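Long-range contact in Succinylglutamatedesuccinylase/aspartoacylase (Rhodobacter sphaeroides 2.4.1, PDB 3CDX), which binds a metal ion, calcium in this crystal, and is probably a zinc-dependent hydrolase of linear amide or ester bonds: residues E224-N235 / T246-G254. Sequence-based numbering, arbitrary orientation.
Sequences EGVRIGKRGILN and TPETAQRGG
The side-chain amide of Asn235 holds the backbone N-H and C=O of Glu248, a primary amide being the one uncharged side-chain group able to offer an N-H and an oxygen together. Asn235 OD1 accepts from Glu248 N at 2.9 Å, and Asn235 ND2 donates to Glu248 O at 2.7 Å, each donor above the acceptor's carbonyl plane; Pro247 CB packs against Asn235 CG. One turn earlier, Arg231 fans both terminal nitrogens onto a single oxygen, with NH1 2.8 Å from Ala250 O and NH2 a longer 3.2 Å from it. Its chain runs out with CG anti to the backbone N (chi1 -171°) and bends at chi3 to lay the guanidinium beside the loop, the Glu248 carbonyl over one face. At the far end Arg252 forms a side-on salt bridge with Glu224, NH2 to OE1 at 2.7 Å and NE to OE2 at 3.0 Å, from above the carboxylate plane, the two planes 74° apart. Helix 223-239, in the zinc-exopeptidase-like catalytic domain, is flanked by the irregular loop after it, which ends here in a type I turn from Gln251 to Gly254 before strand 259-271; the contact lies at the surface, away from the calcium site. Arg227, one turn on from Glu224, completes the salt-bridge network, meeting both oxygens on their syn sides, tilted from the plane to the side opposite Arg252; two positive charges sharing one anion would probably favour its ionised form. A water joins Gln251 OE1 to Arg252 N. Farther out, Gly183 O accepts from both Arg231 NH2 and Gln251 NE2, and Phe182 O from Asn235 ND2, tying helix and loop to the last residue of helix 169-182 and the Gly183 that follows it.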
loop_
_atom_site.group_PDB
_atom_site.type_symbol
_atom_site.label_atom_id
_atom_site.label_comp_id
_atom_site.label_asym_id
_atom_site.label_seq_id
_atom_site.Cartn_x
_atom_site.Cartn_y
_atom_site.Cartn_z
ATOM N N GLU A 224 -33.558 8.019 -10.997
ATOM C CA GLU A 224 -34.687 7.137 -11.312
ATOM C C GLU A 224 -34.607 5.865 -10.486
ATOM O O GLU A 224 -35.639 5.339 -10.064
ATOM C CB GLU A 224 -34.700 6.787 -12.798
ATOM C CG GLU A 224 -35.408 7.812 -13.631
ATOM C CD GLU A 224 -36.917 7.846 -13.336
ATOM O OE1 GLU A 224 -37.336 8.699 -12.498
ATOM O OE2 GLU A 224 -37.651 6.996 -13.918
ATOM N N GLY A 225 -33.371 5.380 -10.272
ATOM C CA GLY A 225 -33.097 4.228 -9.459
ATOM C C GLY A 225 -33.532 4.415 -8.025
ATOM O O GLY A 225 -34.052 3.499 -7.417
ATOM N N VAL A 226 -33.308 5.604 -7.466
ATOM C CA VAL A 226 -33.743 5.911 -6.107
ATOM C C VAL A 226 -35.288 5.927 -6.064
ATOM O O VAL A 226 -35.877 5.393 -5.125
ATOM C CB VAL A 226 -33.179 7.270 -5.637
ATOM C CG1 VAL A 226 -33.841 7.736 -4.348
ATOM C CG2 VAL A 226 -31.618 7.221 -5.472
ATOM N N ARG A 227 -35.928 6.531 -7.073
ATOM C CA ARG A 227 -37.384 6.617 -7.134
ATOM C C ARG A 227 -38.002 5.210 -7.258
ATOM O O ARG A 227 -38.897 4.887 -6.549
ATOM C CB ARG A 227 -37.837 7.493 -8.321
ATOM C CG ARG A 227 -39.400 7.736 -8.365
ATOM C CD ARG A 227 -39.854 8.552 -9.613
ATOM N NE ARG A 227 -39.531 7.837 -10.857
ATOM C CZ ARG A 227 -40.253 6.826 -11.362
ATOM N NH1 ARG A 227 -41.345 6.392 -10.745
ATOM N NH2 ARG A 227 -39.883 6.241 -12.482
ATOM N N ILE A 228 -37.480 4.388 -8.154
ATOM C CA ILE A 228 -38.023 3.045 -8.387
ATOM C C ILE A 228 -37.807 2.149 -7.165
ATOM O O ILE A 228 -38.702 1.393 -6.764
ATOM C CB ILE A 228 -37.465 2.457 -9.706
ATOM C CG1 ILE A 228 -38.099 3.180 -10.912
ATOM C CG2 ILE A 228 -37.602 0.916 -9.778
ATOM C CD1 ILE A 228 -39.588 2.849 -11.195
ATOM N N GLY A 229 -36.641 2.271 -6.540
ATOM C CA GLY A 229 -36.349 1.536 -5.319
ATOM C C GLY A 229 -37.191 1.929 -4.122
ATOM O O GLY A 229 -37.693 1.065 -3.413
ATOM N N LYS A 230 -37.360 3.219 -3.875
ATOM C CA LYS A 230 -38.229 3.681 -2.791
ATOM C C LYS A 230 -39.681 3.174 -2.970
ATOM O O LYS A 230 -40.288 2.614 -2.035
ATOM C CB LYS A 230 -38.261 5.205 -2.739
ATOM C CG LYS A 230 -37.040 5.916 -2.091
ATOM C CD LYS A 230 -37.291 7.454 -1.949
ATOM C CE LYS A 230 -36.316 8.096 -0.966
ATOM N NZ LYS A 230 -36.547 9.553 -0.661
ATOM N N ARG A 231 -40.249 3.385 -4.157
ATOM C CA ARG A 231 -41.596 2.849 -4.460
ATOM C C ARG A 231 -41.636 1.301 -4.366
ATOM O O ARG A 231 -42.593 0.740 -3.880
ATOM C CB ARG A 231 -42.071 3.342 -5.830
ATOM C CG ARG A 231 -43.546 3.019 -6.163
ATOM C CD ARG A 231 -43.932 3.422 -7.566
ATOM N NE ARG A 231 -43.401 2.518 -8.571
ATOM C CZ ARG A 231 -43.687 2.602 -9.868
ATOM N NH1 ARG A 231 -44.516 3.535 -10.307
ATOM N NH2 ARG A 231 -43.181 1.739 -10.716
ATOM N N GLY A 232 -40.600 0.619 -4.851
ATOM C CA GLY A 232 -40.649 -0.846 -4.939
ATOM C C GLY A 232 -40.752 -1.512 -3.594
ATOM O O GLY A 232 -41.414 -2.551 -3.460
ATOM N N ILE A 233 -40.072 -0.949 -2.591
ATOM C CA ILE A 233 -40.108 -1.548 -1.274
ATOM C C ILE A 233 -41.443 -1.338 -0.563
ATOM O O ILE A 233 -41.904 -2.242 0.131
ATOM C CB ILE A 233 -38.862 -1.207 -0.383
ATOM C CG1 ILE A 233 -38.745 0.288 -0.052
ATOM C CG2 ILE A 233 -37.566 -1.729 -1.080
ATOM C CD1 ILE A 233 -37.522 0.634 0.870
ATOM N N LEU A 234 -42.049 -0.161 -0.748
ATOM C CA LEU A 234 -43.430 0.090 -0.292
ATOM C C LEU A 234 -44.404 -0.869 -0.966
ATOM O O LEU A 234 -45.205 -1.487 -0.290
ATOM C CB LEU A 234 -43.877 1.520 -0.617
ATOM C CG LEU A 234 -43.335 2.657 0.232
ATOM C CD1 LEU A 234 -43.790 3.985 -0.388
ATOM C CD2 LEU A 234 -43.775 2.540 1.687
ATOM N N ASN A 235 -44.320 -0.967 -2.298
ATOM C CA ASN A 235 -45.097 -1.925 -3.086
ATOM C C ASN A 235 -44.944 -3.358 -2.589
ATOM O O ASN A 235 -45.924 -4.108 -2.520
ATOM C CB ASN A 235 -44.672 -1.909 -4.552
ATOM C CG ASN A 235 -45.215 -0.726 -5.334
ATOM O OD1 ASN A 235 -45.982 0.086 -4.825
ATOM N ND2 ASN A 235 -44.788 -0.619 -6.586
ATOM N N THR A 246 -52.374 -0.908 -2.405
ATOM C CA THR A 246 -52.047 -1.778 -3.515
ATOM C C THR A 246 -50.808 -1.219 -4.252
ATOM O O THR A 246 -50.627 -0.015 -4.329
ATOM C CB THR A 246 -53.278 -1.982 -4.477
ATOM O OG1 THR A 246 -53.292 -0.980 -5.491
ATOM C CG2 THR A 246 -54.633 -1.941 -3.720
ATOM N N PRO A 247 -49.934 -2.098 -4.775
ATOM C CA PRO A 247 -48.734 -1.625 -5.488
ATOM C C PRO A 247 -49.019 -0.608 -6.606
ATOM O O PRO A 247 -50.031 -0.711 -7.309
ATOM C CB PRO A 247 -48.167 -2.907 -6.078
ATOM C CG PRO A 247 -48.560 -3.934 -5.061
ATOM C CD PRO A 247 -49.982 -3.570 -4.738
ATOM N N GLU A 248 -48.131 0.374 -6.740
ATOM C CA GLU A 248 -48.128 1.278 -7.887
ATOM C C GLU A 248 -47.016 0.870 -8.861
ATOM O O GLU A 248 -45.809 0.877 -8.525
ATOM C CB GLU A 248 -48.023 2.751 -7.454
ATOM C CG GLU A 248 -47.900 3.749 -8.651
ATOM C CD GLU A 248 -49.041 3.592 -9.686
ATOM O OE1 GLU A 248 -50.190 3.969 -9.366
ATOM O OE2 GLU A 248 -48.801 3.099 -10.810
ATOM N N THR A 249 -47.430 0.501 -10.065
ATOM C CA THR A 249 -46.554 -0.176 -11.015
ATOM C C THR A 249 -46.499 0.523 -12.370
ATOM O O THR A 249 -45.905 -0.006 -13.321
ATOM C CB THR A 249 -46.992 -1.651 -11.202
ATOM O OG1 THR A 249 -48.306 -1.704 -11.767
ATOM C CG2 THR A 249 -46.993 -2.428 -9.863
ATOM N N ALA A 250 -47.146 1.690 -12.468
ATOM C CA ALA A 250 -47.112 2.531 -13.665
ATOM C C ALA A 250 -45.654 2.890 -13.958
ATOM O O ALA A 250 -44.887 3.172 -13.053
ATOM C CB ALA A 250 -47.960 3.816 -13.463
ATOM N N GLN A 251 -45.284 2.846 -15.224
ATOM C CA GLN A 251 -43.912 3.089 -15.618
ATOM C C GLN A 251 -43.830 4.457 -16.255
ATOM O O GLN A 251 -44.833 4.959 -16.802
ATOM C CB GLN A 251 -43.440 1.996 -16.578
ATOM C CG GLN A 251 -43.561 0.585 -15.971
ATOM C CD GLN A 251 -42.730 0.421 -14.705
ATOM O OE1 GLN A 251 -41.613 0.947 -14.596
ATOM N NE2 GLN A 251 -43.281 -0.282 -13.732
ATOM N N ARG A 252 -42.657 5.073 -16.163
ATOM C CA ARG A 252 -42.453 6.389 -16.756
ATOM C C ARG A 252 -42.801 6.372 -18.230
ATOM O O ARG A 252 -43.375 7.316 -18.744
ATOM C CB ARG A 252 -41.001 6.880 -16.595
ATOM C CG ARG A 252 -40.864 8.352 -16.974
ATOM C CD ARG A 252 -39.461 8.856 -16.783
ATOM N NE ARG A 252 -39.202 9.098 -15.383
ATOM C CZ ARG A 252 -39.489 10.220 -14.745
ATOM N NH1 ARG A 252 -40.047 11.239 -15.393
ATOM N NH2 ARG A 252 -39.215 10.322 -13.444
ATOM N N GLY A 253 -42.427 5.302 -18.915
ATOM C CA GLY A 253 -42.589 5.247 -20.359
ATOM C C GLY A 253 -44.027 4.977 -20.747
ATOM O O GLY A 253 -44.333 4.816 -21.928
ATOM N N GLY A 254 -44.907 4.895 -19.752
ATOM C CA GLY A 254 -46.313 4.624 -20.022
ATOM C C GLY A 254 -46.873 3.308 -19.526
ATOM O O GLY A 254 -48.016 3.276 -19.048
HETATM O O HOH W 1 -40.350 3.782 -14.923
#